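Tail spike protein (Acinetobacter phage vB_AbaP_AS12, PDB 6EU4) probably recognises and degrades the capsular polysaccharide of Acinetobacter baumannii, serving as the trimeric spike with which the phage attaches to its host. Local coordinates at residues N336-E341 with S379-T384; N367-M372 with T436-L441; F373-N378 with S413-S418; C403-Y408 with G442-T447. One frame throughout, in Å; residues are numbered along the deposited sequence. Where two conformers were deposited one is given.

Interaction 1: N336-E341 with S379-T384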
loop_
_atom_site.group_PDB
_atom_site.type_symbol
_atom_site.label_atom_id
_atom_site.label_comp_id
_atom_site.label_asym_id
_atom_site.label_seq_id
_atom_site.Cartn_x
_atom_site.Cartn_y
_atom_site.Cartn_z
ATOM N N ASN A 336 -3.370 3.363 -24.818
ATOM C CA ASN A 336 -3.897 3.332 -23.461
ATOM C C ASN A 336 -2.755 3.452 -22.467
ATOM O O ASN A 336 -1.651 2.956 -22.710
ATOM C CB ASN A 336 -4.630 2.017 -23.111
ATOM C CG ASN A 336 -5.737 1.616 -24.094
ATOM O OD1 ASN A 336 -5.838 0.436 -24.429
ATOM N ND2 ASN A 336 -6.588 2.548 -24.505
ATOM N N PHE A 337 -3.045 4.072 -21.325
ATOM C CA PHE A 337 -2.154 3.975 -20.177
ATOM C C PHE A 337 -2.343 2.618 -19.515
ATOM O O PHE A 337 -1.386 1.857 -19.366
ATOM C CB PHE A 337 -2.430 5.128 -19.210
ATOM C CG PHE A 337 -1.647 5.088 -17.921
ATOM C CD1 PHE A 337 -0.418 5.728 -17.816
ATOM C CD2 PHE A 337 -2.188 4.488 -16.795
ATOM C CE1 PHE A 337 0.277 5.727 -16.625
ATOM C CE2 PHE A 337 -1.508 4.459 -15.603
ATOM C CZ PHE A 337 -0.271 5.097 -15.503
ATOM N N LEU A 338 -3.588 2.284 -19.182
ATOM C CA LEU A 338 -3.955 1.004 -18.608
ATOM C C LEU A 338 -5.090 0.439 -19.439
ATOM O O LEU A 338 -6.123 1.098 -19.620
ATOM C CB LEU A 338 -4.396 1.142 -17.159
ATOM C CG LEU A 338 -5.053 -0.116 -16.552
ATOM C CD1 LEU A 338 -4.085 -1.284 -16.513
ATOM C CD2 LEU A 338 -5.570 0.226 -15.150
ATOM N N TYR A 339 -4.882 -0.757 -19.963
ATOM C CA TYR A 339 -5.958 -1.599 -20.458
ATOM C C TYR A 339 -6.252 -2.645 -19.386
ATOM O O TYR A 339 -5.383 -3.455 -19.059
ATOM C CB TYR A 339 -5.569 -2.273 -21.774
ATOM C CG TYR A 339 -6.639 -3.206 -22.268
ATOM C CD1 TYR A 339 -7.685 -2.731 -23.034
ATOM C CD2 TYR A 339 -6.618 -4.562 -21.948
ATOM C CE1 TYR A 339 -8.695 -3.584 -23.492
ATOM C CE2 TYR A 339 -7.612 -5.420 -22.401
ATOM C CZ TYR A 339 -8.653 -4.919 -23.159
ATOM O OH TYR A 339 -9.659 -5.753 -23.606
ATOM N N ALA A 340 -7.471 -2.630 -18.846
ATOM C CA ALA A 340 -7.882 -3.543 -17.780
ATOM C C ALA A 340 -9.118 -4.289 -18.249
ATOM O O ALA A 340 -10.143 -3.667 -18.562
ATOM C CB ALA A 340 -8.184 -2.802 -16.479
ATOM N N GLU A 341 -9.021 -5.618 -18.278
ATOM C CA GLU A 341 -10.098 -6.495 -18.713
ATOM C C GLU A 341 -10.256 -7.572 -17.647
ATOM O O GLU A 341 -9.320 -8.331 -17.389
ATOM C CB GLU A 341 -9.785 -7.116 -20.084
ATOM C CG GLU A 341 -10.836 -8.098 -20.561
ATOM C CD GLU A 341 -10.512 -8.738 -21.896
ATOM O OE1 GLU A 341 -9.591 -8.270 -22.607
ATOM O OE2 GLU A 341 -11.189 -9.739 -22.216
ATOM N N SER A 379 -14.091 -5.061 -14.725
ATOM C CA SER A 379 -12.894 -4.558 -14.070
ATOM C C SER A 379 -13.255 -3.588 -12.948
ATOM O O SER A 379 -14.366 -3.061 -12.863
ATOM C CB SER A 379 -11.979 -3.862 -15.076
ATOM O OG SER A 379 -11.313 -4.796 -15.897
ATOM N N LYS A 380 -12.288 -3.374 -12.059
ATOM C CA LYS A 380 -12.386 -2.362 -11.014
ATOM C C LYS A 380 -11.061 -1.636 -11.022
ATOM O O LYS A 380 -10.029 -2.254 -10.750
ATOM C CB LYS A 380 -12.612 -2.943 -9.611
ATOM C CG LYS A 380 -13.223 -4.282 -9.506
ATOM C CD LYS A 380 -13.077 -4.760 -8.056
ATOM C CE LYS A 380 -13.506 -6.163 -7.864
ATOM N NZ LYS A 380 -13.337 -6.603 -6.447
ATOM N N VAL A 381 -11.073 -0.343 -11.333
ATOM C CA VAL A 381 -9.849 0.443 -11.388
ATOM C C VAL A 381 -10.053 1.659 -10.503
ATOM O O VAL A 381 -11.051 2.375 -10.657
ATOM C CB VAL A 381 -9.505 0.864 -12.832
ATOM C CG1 VAL A 381 -8.398 1.884 -12.869
ATOM C CG2 VAL A 381 -9.111 -0.356 -13.662
ATOM N N LYS A 382 -9.115 1.893 -9.584
ATOM C CA LYS A 382 -9.205 3.037 -8.682
ATOM C C LYS A 382 -7.915 3.832 -8.720
ATOM O O LYS A 382 -6.826 3.259 -8.599
ATOM C CB LYS A 382 -9.473 2.603 -7.242
ATOM C CG LYS A 382 -9.521 3.782 -6.291
ATOM C CD LYS A 382 -9.950 3.315 -4.924
ATOM C CE LYS A 382 -10.145 4.484 -3.950
ATOM N NZ LYS A 382 -10.314 4.002 -2.536
ATOM N N LEU A 383 -8.048 5.153 -8.848
ATOM C CA LEU A 383 -6.924 6.074 -8.726
ATOM C C LEU A 383 -7.000 6.689 -7.338
ATOM O O LEU A 383 -7.874 7.519 -7.064
ATOM C CB LEU A 383 -6.960 7.146 -9.811
ATOM C CG LEU A 383 -7.178 6.629 -11.246
ATOM C CD1 LEU A 383 -7.075 7.755 -12.233
ATOM C CD2 LEU A 383 -6.204 5.535 -11.605
ATOM N N THR A 384 -6.119 6.233 -6.457
ATOM C CA THR A 384 -6.011 6.735 -5.089
ATOM C C THR A 384 -4.916 7.791 -5.100
ATOM O O THR A 384 -3.733 7.466 -5.061
ATOM C CB THR A 384 -5.682 5.600 -4.125
ATOM O OG1 THR A 384 -6.710 4.598 -4.213
ATOM C CG2 THR A 384 -5.599 6.105 -2.696
#
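Two faces of a parallel beta-helix, the fold usual in phage tailspikes, meet here across the core: strand 338-341 on one side and strand 380-384 on the other, one coil further on. The apolar contact rests on three side chains. Val381 sets CG1 anti to its backbone N (chi1 169°), which presents both methyls to the opposite strand. CG2 takes Ala340 CB at 3.8 Å and Leu338 CD2 at 3.9 Å. Leu338 and Val381 meet tip to tip, so a long branched residue suits position 338, whereas the short methyl of Ala340 suffices where the two segments draw closer, toward Glu341 and Ser379. Phe337, Leu383 and Phe415 continue this hydrophobic filling.

Polar contacts gather at this end. Ser379 OG lies 3.1 Å from Ala340 O, but its hydrogen bonds go to Val376 O and Ser343 N; a buried hydroxyl is thereby satisfied by the turn that follows strand 338-341 and by the one that leads into strand 380-384. Glu341 N, 3.4 Å from the same OG, is badly angled for a bond.

Lys380, Tyr339 and Glu341 point away from the coil interior. Lys380 reaches Glu344, and also Glu420 and Thr422 of the second subunit. On the side of strand 338-341 turned from Val381, Tyr339 OH donates to Glu341 OE1 at 2.7 Å, arriving from above the carboxylate plane while OE1 lies in the plane of the tyrosine ring.

Interaction 2: N367-M372 with T436-L441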
loop_
_atom_site.group_PDB
_atom_site.type_symbol
_atom_site.label_atom_id
_atom_site.label_comp_id
_atom_site.label_asym_id
_atom_site.label_seq_id
_atom_site.Cartn_x
_atom_site.Cartn_y
_atom_site.Cartn_z
ATOM N N ASN A 367 -13.157 -2.683 -26.792
ATOM C CA ASN A 367 -11.877 -3.030 -26.191
ATOM C C ASN A 367 -10.696 -2.471 -26.973
ATOM O O ASN A 367 -9.574 -2.946 -26.810
ATOM C CB ASN A 367 -11.723 -4.549 -26.053
ATOM C CG ASN A 367 -11.703 -5.274 -27.386
ATOM O OD1 ASN A 367 -12.029 -4.710 -28.428
ATOM N ND2 ASN A 367 -11.345 -6.556 -27.351
ATOM N N ASN A 368 -10.928 -1.475 -27.819
ATOM C CA ASN A 368 -9.861 -0.886 -28.628
ATOM C C ASN A 368 -10.252 0.573 -28.879
ATOM O O ASN A 368 -10.921 0.883 -29.867
ATOM C CB ASN A 368 -9.703 -1.656 -29.931
ATOM C CG ASN A 368 -8.550 -1.162 -30.765
ATOM O OD1 ASN A 368 -7.676 -0.438 -30.289
ATOM N ND2 ASN A 368 -8.514 -1.591 -32.016
ATOM N N ASN A 369 -9.879 1.456 -27.954
ATOM C CA ASN A 369 -10.367 2.827 -28.052
ATOM C C ASN A 369 -9.383 3.811 -27.431
ATOM O O ASN A 369 -8.408 3.433 -26.782
ATOM C CB ASN A 369 -11.754 2.959 -27.428
ATOM C CG ASN A 369 -11.821 2.380 -26.026
ATOM O OD1 ASN A 369 -11.231 2.913 -25.096
ATOM N ND2 ASN A 369 -12.553 1.279 -25.875
ATOM N N ASN A 370 -9.628 5.099 -27.689
ATOM C CA ASN A 370 -8.640 6.125 -27.341
ATOM C C ASN A 370 -8.935 6.694 -25.956
ATOM O O ASN A 370 -9.371 7.827 -25.790
ATOM C CB ASN A 370 -8.572 7.215 -28.405
ATOM C CG ASN A 370 -9.821 8.129 -28.475
ATOM O OD1 ASN A 370 -10.981 7.683 -28.431
ATOM N ND2 ASN A 370 -9.561 9.426 -28.641
ATOM N N SER A 371 -8.622 5.875 -24.949
ATOM C CA SER A 371 -8.799 6.237 -23.556
ATOM C C SER A 371 -7.539 5.933 -22.759
ATOM O O SER A 371 -6.858 4.932 -23.000
ATOM C CB SER A 371 -9.998 5.498 -22.939
ATOM O OG SER A 371 -9.873 4.084 -23.016
HETATM N N MSE A 372 -7.241 6.774 -21.779
HETATM C CA MSE A 372 -6.084 6.482 -20.943
HETATM C C MSE A 372 -6.334 5.261 -20.062
HETATM O O MSE A 372 -5.453 4.399 -19.940
HETATM C CB MSE A 372 -5.694 7.684 -20.088
HETATM C CG MSE A 372 -5.046 8.804 -20.890
HETATM SE SE MSE A 372 -3.302 8.292 -21.682
HETATM C CE MSE A 372 -3.909 7.660 -23.435
ATOM N N THR A 436 -17.366 4.647 -28.929
ATOM C CA THR A 436 -16.077 4.034 -28.603
ATOM C C THR A 436 -14.924 4.854 -29.176
ATOM O O THR A 436 -13.809 4.339 -29.308
ATOM C CB THR A 436 -15.973 2.583 -29.088
ATOM O OG1 THR A 436 -16.181 2.511 -30.510
ATOM C CG2 THR A 436 -16.990 1.690 -28.358
ATOM N N ALA A 437 -15.176 6.113 -29.517
ATOM C CA ALA A 437 -14.153 7.032 -29.994
ATOM C C ALA A 437 -14.472 8.403 -29.431
ATOM O O ALA A 437 -15.606 8.876 -29.557
ATOM C CB ALA A 437 -14.105 7.081 -31.527
ATOM N N PHE A 438 -13.476 9.033 -28.818
ATOM C CA PHE A 438 -13.679 10.216 -28.006
ATOM C C PHE A 438 -12.830 11.380 -28.498
ATOM O O PHE A 438 -11.810 11.199 -29.173
ATOM C CB PHE A 438 -13.379 9.869 -26.552
ATOM C CG PHE A 438 -14.056 8.587 -26.136
ATOM C CD1 PHE A 438 -15.423 8.569 -25.932
ATOM C CD2 PHE A 438 -13.351 7.400 -26.040
ATOM C CE1 PHE A 438 -16.081 7.377 -25.628
ATOM C CE2 PHE A 438 -14.010 6.213 -25.707
ATOM C CZ PHE A 438 -15.359 6.210 -25.519
ATOM N N THR A 439 -13.285 12.594 -28.159
ATOM C CA THR A 439 -12.602 13.809 -28.589
ATOM C C THR A 439 -12.384 14.803 -27.459
ATOM O O THR A 439 -11.971 15.942 -27.719
ATOM C CB THR A 439 -13.397 14.479 -29.720
ATOM O OG1 THR A 439 -14.693 14.841 -29.233
ATOM C CG2 THR A 439 -13.566 13.536 -30.908
ATOM N N LYS A 440 -12.656 14.411 -26.221
ATOM C CA LYS A 440 -12.357 15.231 -25.060
ATOM C C LYS A 440 -11.781 14.358 -23.957
ATOM O O LYS A 440 -12.040 13.156 -23.893
ATOM C CB LYS A 440 -13.613 15.953 -24.548
ATOM C CG LYS A 440 -14.203 16.940 -25.546
ATOM C CD LYS A 440 -15.381 17.669 -24.930
ATOM C CE LYS A 440 -15.829 18.847 -25.788
ATOM N NZ LYS A 440 -16.169 18.417 -27.142
ATOM N N LEU A 441 -11.011 14.987 -23.064
ATOM C CA LEU A 441 -10.384 14.289 -21.943
ATOM C C LEU A 441 -11.446 14.114 -20.860
ATOM O O LEU A 441 -11.471 14.803 -19.837
ATOM C CB LEU A 441 -9.167 15.062 -21.451
ATOM C CG LEU A 441 -8.320 14.380 -20.377
ATOM C CD1 LEU A 441 -7.631 13.128 -20.951
ATOM C CD2 LEU A 441 -7.284 15.367 -19.819
HETATM O O HOH W 1 -11.255 5.056 -30.118
#
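An inverse gamma turn centred on Asn370 docks onto the irregular 436-441 loop, at the edge of the coils of the parallel beta-helix. The turn is closed by a weak bond from Ser371 N to Asn369 O. Asn370 carries the contact: CG sits in the crowded position between backbone N and carbonyl carbon (chi1 70°), and the amide grips both backbone polar atoms of Phe438. OD1 receives Phe438 N at 2.9 Å, in the carbonyl plane and on a lone pair. ND2 gives a nearly straight bond to Phe438 O, also 2.9 Å, although it meets that oxygen from above its carbonyl plane. Asparagine suits the place because one amide offers donor and acceptor together, as a neighbouring strand would. Its plane lies within 9° of the Phe438 ring, whose CD2 comes 3.4 Å from OD1; the ring itself stacks on Tyr444. Water 1 adds a bridge, accepting from Asn370 N and donating to Thr436 O. That carbonyl oxygen also touches Asn369 CB at 3.1 Å. Asn369 turns its amide elsewhere, with ND2 on Ser365 O, and OD1 takes Ser371 OG at 2.7 Å, almost exactly along the C=O axis.

Interaction 3: F373-N378 with S413-S418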
loop_
_atom_site.group_PDB
_atom_site.type_symbol
_atom_site.label_atom_id
_atom_site.label_comp_id
_atom_site.label_asym_id
_atom_site.label_seq_id
_atom_site.Cartn_x
_atom_site.Cartn_y
_atom_site.Cartn_z
ATOM N N PHE A 373 -7.538 5.170 -19.486
ATOM C CA PHE A 373 -7.964 4.011 -18.705
ATOM C C PHE A 373 -9.091 3.356 -19.470
ATOM O O PHE A 373 -10.193 3.907 -19.547
ATOM C CB PHE A 373 -8.393 4.424 -17.293
ATOM C CG PHE A 373 -7.277 5.022 -16.509
ATOM C CD1 PHE A 373 -6.386 4.208 -15.809
ATOM C CD2 PHE A 373 -7.066 6.392 -16.506
ATOM C CE1 PHE A 373 -5.321 4.755 -15.124
ATOM C CE2 PHE A 373 -5.992 6.939 -15.802
ATOM C CZ PHE A 373 -5.123 6.116 -15.118
ATOM N N CYS A 374 -8.798 2.217 -20.091
ATOM C CA CYS A 374 -9.789 1.432 -20.818
ATOM C C CYS A 374 -10.198 0.303 -19.871
ATOM O O CYS A 374 -9.445 -0.649 -19.665
ATOM C CB CYS A 374 -9.204 0.919 -22.126
ATOM S SG CYS A 374 -10.374 -0.002 -23.132
ATOM N N VAL A 375 -11.385 0.423 -19.281
ATOM C CA VAL A 375 -11.786 -0.343 -18.100
ATOM C C VAL A 375 -12.987 -1.183 -18.505
ATOM O O VAL A 375 -14.122 -0.683 -18.525
ATOM C CB VAL A 375 -12.115 0.580 -16.921
ATOM C CG1 VAL A 375 -12.386 -0.218 -15.656
ATOM C CG2 VAL A 375 -10.981 1.559 -16.665
ATOM N N VAL A 376 -12.760 -2.467 -18.823
ATOM C CA VAL A 376 -13.761 -3.283 -19.486
ATOM C C VAL A 376 -13.942 -4.639 -18.794
ATOM O O VAL A 376 -13.074 -5.120 -18.065
ATOM C CB VAL A 376 -13.412 -3.479 -20.982
ATOM C CG1 VAL A 376 -13.148 -2.136 -21.643
ATOM C CG2 VAL A 376 -12.196 -4.441 -21.163
ATOM N N SER A 377 -15.109 -5.246 -19.039
ATOM C CA SER A 377 -15.413 -6.630 -18.641
ATOM C C SER A 377 -15.214 -6.861 -17.136
ATOM O O SER A 377 -14.347 -7.625 -16.696
ATOM C CB SER A 377 -14.552 -7.610 -19.444
ATOM O OG SER A 377 -14.843 -7.513 -20.824
ATOM N N ASN A 378 -16.058 -6.207 -16.344
ATOM C CA ASN A 378 -16.088 -6.423 -14.896
ATOM C C ASN A 378 -14.751 -6.090 -14.230
ATOM O O ASN A 378 -14.351 -6.713 -13.239
ATOM C CB ASN A 378 -16.503 -7.851 -14.565
ATOM C CG ASN A 378 -17.949 -8.104 -14.897
ATOM O OD1 ASN A 378 -18.833 -7.374 -14.440
ATOM N ND2 ASN A 378 -18.201 -9.109 -15.725
ATOM N N SER A 413 -17.967 -2.853 -15.348
ATOM C CA SER A 413 -16.779 -2.333 -14.682
ATOM C C SER A 413 -17.112 -1.151 -13.779
ATOM O O SER A 413 -18.179 -0.539 -13.869
ATOM C CB SER A 413 -15.747 -1.901 -15.701
ATOM O OG SER A 413 -15.306 -3.018 -16.467
ATOM N N VAL A 414 -16.165 -0.828 -12.906
ATOM C CA VAL A 414 -16.246 0.348 -12.047
ATOM C C VAL A 414 -14.906 1.064 -12.103
ATOM O O VAL A 414 -13.845 0.426 -12.122
ATOM C CB VAL A 414 -16.649 -0.013 -10.605
ATOM C CG1 VAL A 414 -15.648 -0.940 -9.964
ATOM C CG2 VAL A 414 -16.837 1.251 -9.778
ATOM N N PHE A 415 -14.967 2.393 -12.171
ATOM C CA PHE A 415 -13.809 3.272 -12.260
ATOM C C PHE A 415 -13.962 4.345 -11.194
ATOM O O PHE A 415 -15.005 5.002 -11.124
ATOM C CB PHE A 415 -13.725 3.909 -13.656
ATOM C CG PHE A 415 -12.560 4.843 -13.856
ATOM C CD1 PHE A 415 -11.249 4.390 -13.750
ATOM C CD2 PHE A 415 -12.776 6.169 -14.204
ATOM C CE1 PHE A 415 -10.175 5.245 -13.985
ATOM C CE2 PHE A 415 -11.709 7.025 -14.427
ATOM C CZ PHE A 415 -10.409 6.568 -14.310
ATOM N N GLU A 416 -12.929 4.529 -10.376
ATOM C CA GLU A 416 -12.976 5.437 -9.235
ATOM C C GLU A 416 -11.792 6.391 -9.318
ATOM O O GLU A 416 -10.661 5.958 -9.539
ATOM C CB GLU A 416 -12.959 4.655 -7.907
ATOM C CG GLU A 416 -14.166 3.714 -7.742
ATOM C CD GLU A 416 -13.992 2.624 -6.661
ATOM O OE1 GLU A 416 -12.866 2.161 -6.405
ATOM O OE2 GLU A 416 -15.004 2.211 -6.078
ATOM N N VAL A 417 -12.057 7.690 -9.161
ATOM C CA VAL A 417 -11.024 8.728 -9.160
ATOM C C VAL A 417 -11.172 9.551 -7.894
ATOM O O VAL A 417 -12.194 10.220 -7.705
ATOM C CB VAL A 417 -11.100 9.648 -10.393
ATOM C CG1 VAL A 417 -9.967 10.701 -10.358
ATOM C CG2 VAL A 417 -11.032 8.861 -11.689
ATOM N N SER A 418 -10.150 9.524 -7.045
ATOM C CA SER A 418 -10.178 10.256 -5.786
ATOM C C SER A 418 -10.148 11.767 -6.021
ATOM O O SER A 418 -9.697 12.234 -7.068
ATOM C CB SER A 418 -8.983 9.849 -4.919
ATOM O OG SER A 418 -7.785 10.433 -5.420
#
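Ser413 OG is the best-held polar atom, gripped by two hydrogen bonds: it donates to Glu410 O and accepts from Ser379 N. With OG anti to the carbonyl carbon (chi1 -63°), the hydroxyl sits against the turn that ends strand 374-376, 3.1 Å from Val376 C. Asn378 N is only 3.3 Å from OG but is poorly angled for a bond. A small serine fits so close to the backbone and still satisfies its own hydroxyl. Ser377 and Asn378 both have positive phi, a left-handed backbone that asparagine tolerates well and that turns the chain after strand 374-376.

Away from this turn the contact is apolar. Val375 divides its methyls: CG1 packs on Ser413 CB at 3.8 Å, and CG2 lies 4.1 Å from Phe415 CD1. Phe415, its CG anti to the backbone N, reaches in so that CE1 lies 3.8 Å from Phe373 CB. The two phenyl rings meet obliquely, planes at 36° and centroids 5.6 Å apart. Phe337 and Ala407 add further apolar contacts to this cluster. Aromatic and aliphatic side chains packed inside the coil, with tight turns between short strands, are characteristic of the parallel beta-helix of phage tailspikes.

Interaction 4: C403-Y408 with G442-T447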
loop_
_atom_site.group_PDB
_atom_site.type_symbol
_atom_site.label_atom_id
_atom_site.label_comp_id
_atom_site.label_asym_id
_atom_site.label_seq_id
_atom_site.Cartn_x
_atom_site.Cartn_y
_atom_site.Cartn_z
ATOM N N CYS A 403 -6.706 14.511 -28.904
ATOM C CA CYS A 403 -6.592 14.090 -27.518
ATOM C C CYS A 403 -7.459 12.863 -27.223
ATOM O O CYS A 403 -8.471 12.602 -27.886
ATOM C CB CYS A 403 -6.965 15.234 -26.574
ATOM S SG CYS A 403 -8.735 15.620 -26.488
ATOM N N SER A 404 -7.030 12.099 -26.224
ATOM C CA SER A 404 -7.750 10.929 -25.762
ATOM C C SER A 404 -8.827 11.311 -24.748
ATOM O O SER A 404 -8.846 12.421 -24.196
ATOM C CB SER A 404 -6.798 9.930 -25.116
ATOM O OG SER A 404 -6.381 10.383 -23.833
ATOM N N ALA A 405 -9.697 10.342 -24.463
ATOM C CA ALA A 405 -10.498 10.363 -23.253
ATOM C C ALA A 405 -9.628 10.043 -22.025
ATOM O O ALA A 405 -8.544 9.465 -22.134
ATOM C CB ALA A 405 -11.635 9.342 -23.359
ATOM N N LEU A 406 -10.099 10.441 -20.834
ATOM C CA LEU A 406 -9.473 9.930 -19.617
ATOM C C LEU A 406 -9.798 8.458 -19.443
ATOM O O LEU A 406 -8.908 7.637 -19.202
ATOM C CB LEU A 406 -9.919 10.699 -18.366
ATOM C CG LEU A 406 -9.391 10.120 -17.038
ATOM C CD1 LEU A 406 -7.842 10.215 -17.037
ATOM C CD2 LEU A 406 -9.953 10.826 -15.803
ATOM N N ALA A 407 -11.067 8.096 -19.595
ATOM C CA ALA A 407 -11.474 6.731 -19.306
ATOM C C ALA A 407 -12.703 6.337 -20.100
ATOM O O ALA A 407 -13.569 7.163 -20.396
ATOM C CB ALA A 407 -11.771 6.542 -17.824
ATOM N N TYR A 408 -12.745 5.051 -20.443
ATOM C CA TYR A 408 -13.903 4.372 -20.984
ATOM C C TYR A 408 -14.192 3.200 -20.071
ATOM O O TYR A 408 -13.289 2.405 -19.782
ATOM C CB TYR A 408 -13.655 3.868 -22.399
ATOM C CG TYR A 408 -14.836 3.125 -22.969
ATOM C CD1 TYR A 408 -16.039 3.771 -23.186
ATOM C CD2 TYR A 408 -14.744 1.783 -23.290
ATOM C CE1 TYR A 408 -17.113 3.119 -23.706
ATOM C CE2 TYR A 408 -15.836 1.119 -23.830
ATOM C CZ TYR A 408 -17.004 1.798 -24.039
ATOM O OH TYR A 408 -18.111 1.154 -24.552
ATOM N N GLY A 442 -12.351 13.166 -21.114
ATOM C CA GLY A 442 -13.485 12.926 -20.245
ATOM C C GLY A 442 -13.570 11.484 -19.770
ATOM O O GLY A 442 -12.785 10.619 -20.172
ATOM N N VAL A 443 -14.549 11.257 -18.899
ATOM C CA VAL A 443 -14.870 9.936 -18.380
ATOM C C VAL A 443 -16.176 9.491 -19.015
ATOM O O VAL A 443 -17.221 10.098 -18.780
ATOM C CB VAL A 443 -14.993 9.949 -16.852
ATOM C CG1 VAL A 443 -15.388 8.558 -16.365
ATOM C CG2 VAL A 443 -13.684 10.390 -16.230
ATOM N N TYR A 444 -16.117 8.439 -19.813
ATOM C CA TYR A 444 -17.266 7.957 -20.569
ATOM C C TYR A 444 -17.595 6.547 -20.113
ATOM O O TYR A 444 -16.706 5.697 -20.062
ATOM C CB TYR A 444 -16.952 7.974 -22.060
ATOM C CG TYR A 444 -16.588 9.375 -22.489
ATOM C CD1 TYR A 444 -17.574 10.357 -22.574
ATOM C CD2 TYR A 444 -15.279 9.737 -22.734
ATOM C CE1 TYR A 444 -17.260 11.667 -22.940
ATOM C CE2 TYR A 444 -14.953 11.033 -23.096
ATOM C CZ TYR A 444 -15.947 11.993 -23.184
ATOM O OH TYR A 444 -15.604 13.283 -23.542
ATOM N N TYR A 445 -18.871 6.288 -19.844
ATOM C CA TYR A 445 -19.242 4.984 -19.304
ATOM C C TYR A 445 -20.577 4.546 -19.874
ATOM O O TYR A 445 -21.381 5.365 -20.317
ATOM C CB TYR A 445 -19.270 5.004 -17.780
ATOM C CG TYR A 445 -20.233 5.996 -17.144
ATOM C CD1 TYR A 445 -19.881 7.334 -16.989
ATOM C CD2 TYR A 445 -21.463 5.586 -16.661
ATOM C CE1 TYR A 445 -20.737 8.232 -16.412
ATOM C CE2 TYR A 445 -22.339 6.488 -16.068
ATOM C CZ TYR A 445 -21.962 7.813 -15.943
ATOM O OH TYR A 445 -22.833 8.699 -15.369
ATOM N N THR A 446 -20.786 3.233 -19.903
ATOM C CA THR A 446 -22.034 2.697 -20.432
ATOM C C THR A 446 -23.091 2.559 -19.344
ATOM O O THR A 446 -22.828 2.701 -18.151
ATOM C CB THR A 446 -21.794 1.339 -21.093
ATOM O OG1 THR A 446 -21.387 0.405 -20.085
ATOM C CG2 THR A 446 -20.701 1.427 -22.167
ATOM N N THR A 447 -24.321 2.245 -19.776
ATOM C CA THR A 447 -25.400 2.072 -18.816
ATOM C C THR A 447 -25.202 0.850 -17.922
ATOM O O THR A 447 -25.883 0.736 -16.904
ATOM C CB THR A 447 -26.762 1.970 -19.533
ATOM O OG1 THR A 447 -26.697 0.975 -20.542
ATOM C CG2 THR A 447 -27.118 3.275 -20.178
#
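Tyr444 leaves its strand with CG anti to the carbonyl carbon (chi1 -58°), which lays the ring back along strand 405-409. Its CB lies 3.9 Å from Ala407 O. Further out, CD2 and CE2 both sit 3.7 Å from Ala405 CB, a methyl that meets the ring edge in plane and is small enough not to push it off. One side of the ring is stacked with Phe438. At the tip, Tyr444 OH is hydrogen-bonded to Glu429 and passes 3.9 Å from Gly442 CA, where a residue without a side chain suits the crowding.

Beneath this tyrosine, 403-408 and 442-447 are successive rungs of a parallel beta-helix, paired in register as Ala407 with Val443 and Tyr408 with Tyr444. Tyr444 N donates to Ala407 O in a nearly straight bond of 2.9 Å. Gly442 O is shared by two donors: Ala407 N binds it well at 3.1 Å, and Leu406 N binds it weakly because the N-H points well off line (126°). The chain turns a corner at Leu406, which brings both N-H groups to one oxygen. Inside the coil, Leu406 and Val443 lie side by side, pointing the same way, with CD2 of the leucine 3.8 Å from CG2 of the valine. On the Tyr444 face, Tyr408 crosses Thr446 obliquely, its OH 3.5 Å from the threonine CG2.

All four contacts belong to neighbouring coils near the end of the parallel beta-helix. Strands 336-341, 371-376, 405-409 and 443-445 follow one another as parallel neighbours, coil after coil, while 380-384 and 414-417 pair on another face. Interactions 1 and 3, with centres about 5 Å apart, each cross the core, one coil apart; both touch the second subunit. Interaction 4 joins adjacent rungs, and interaction 2, its centre about 6 Å away, ties together loops two coils apart, across the one leading into strand 405-409. Along the chain interaction 2 (367-441) overlaps both interaction 1 and interaction 4, which follow one another, and contains 373-418. Strand pairing and core packing thus hold successive coils, consistent with a rigid trimeric spike.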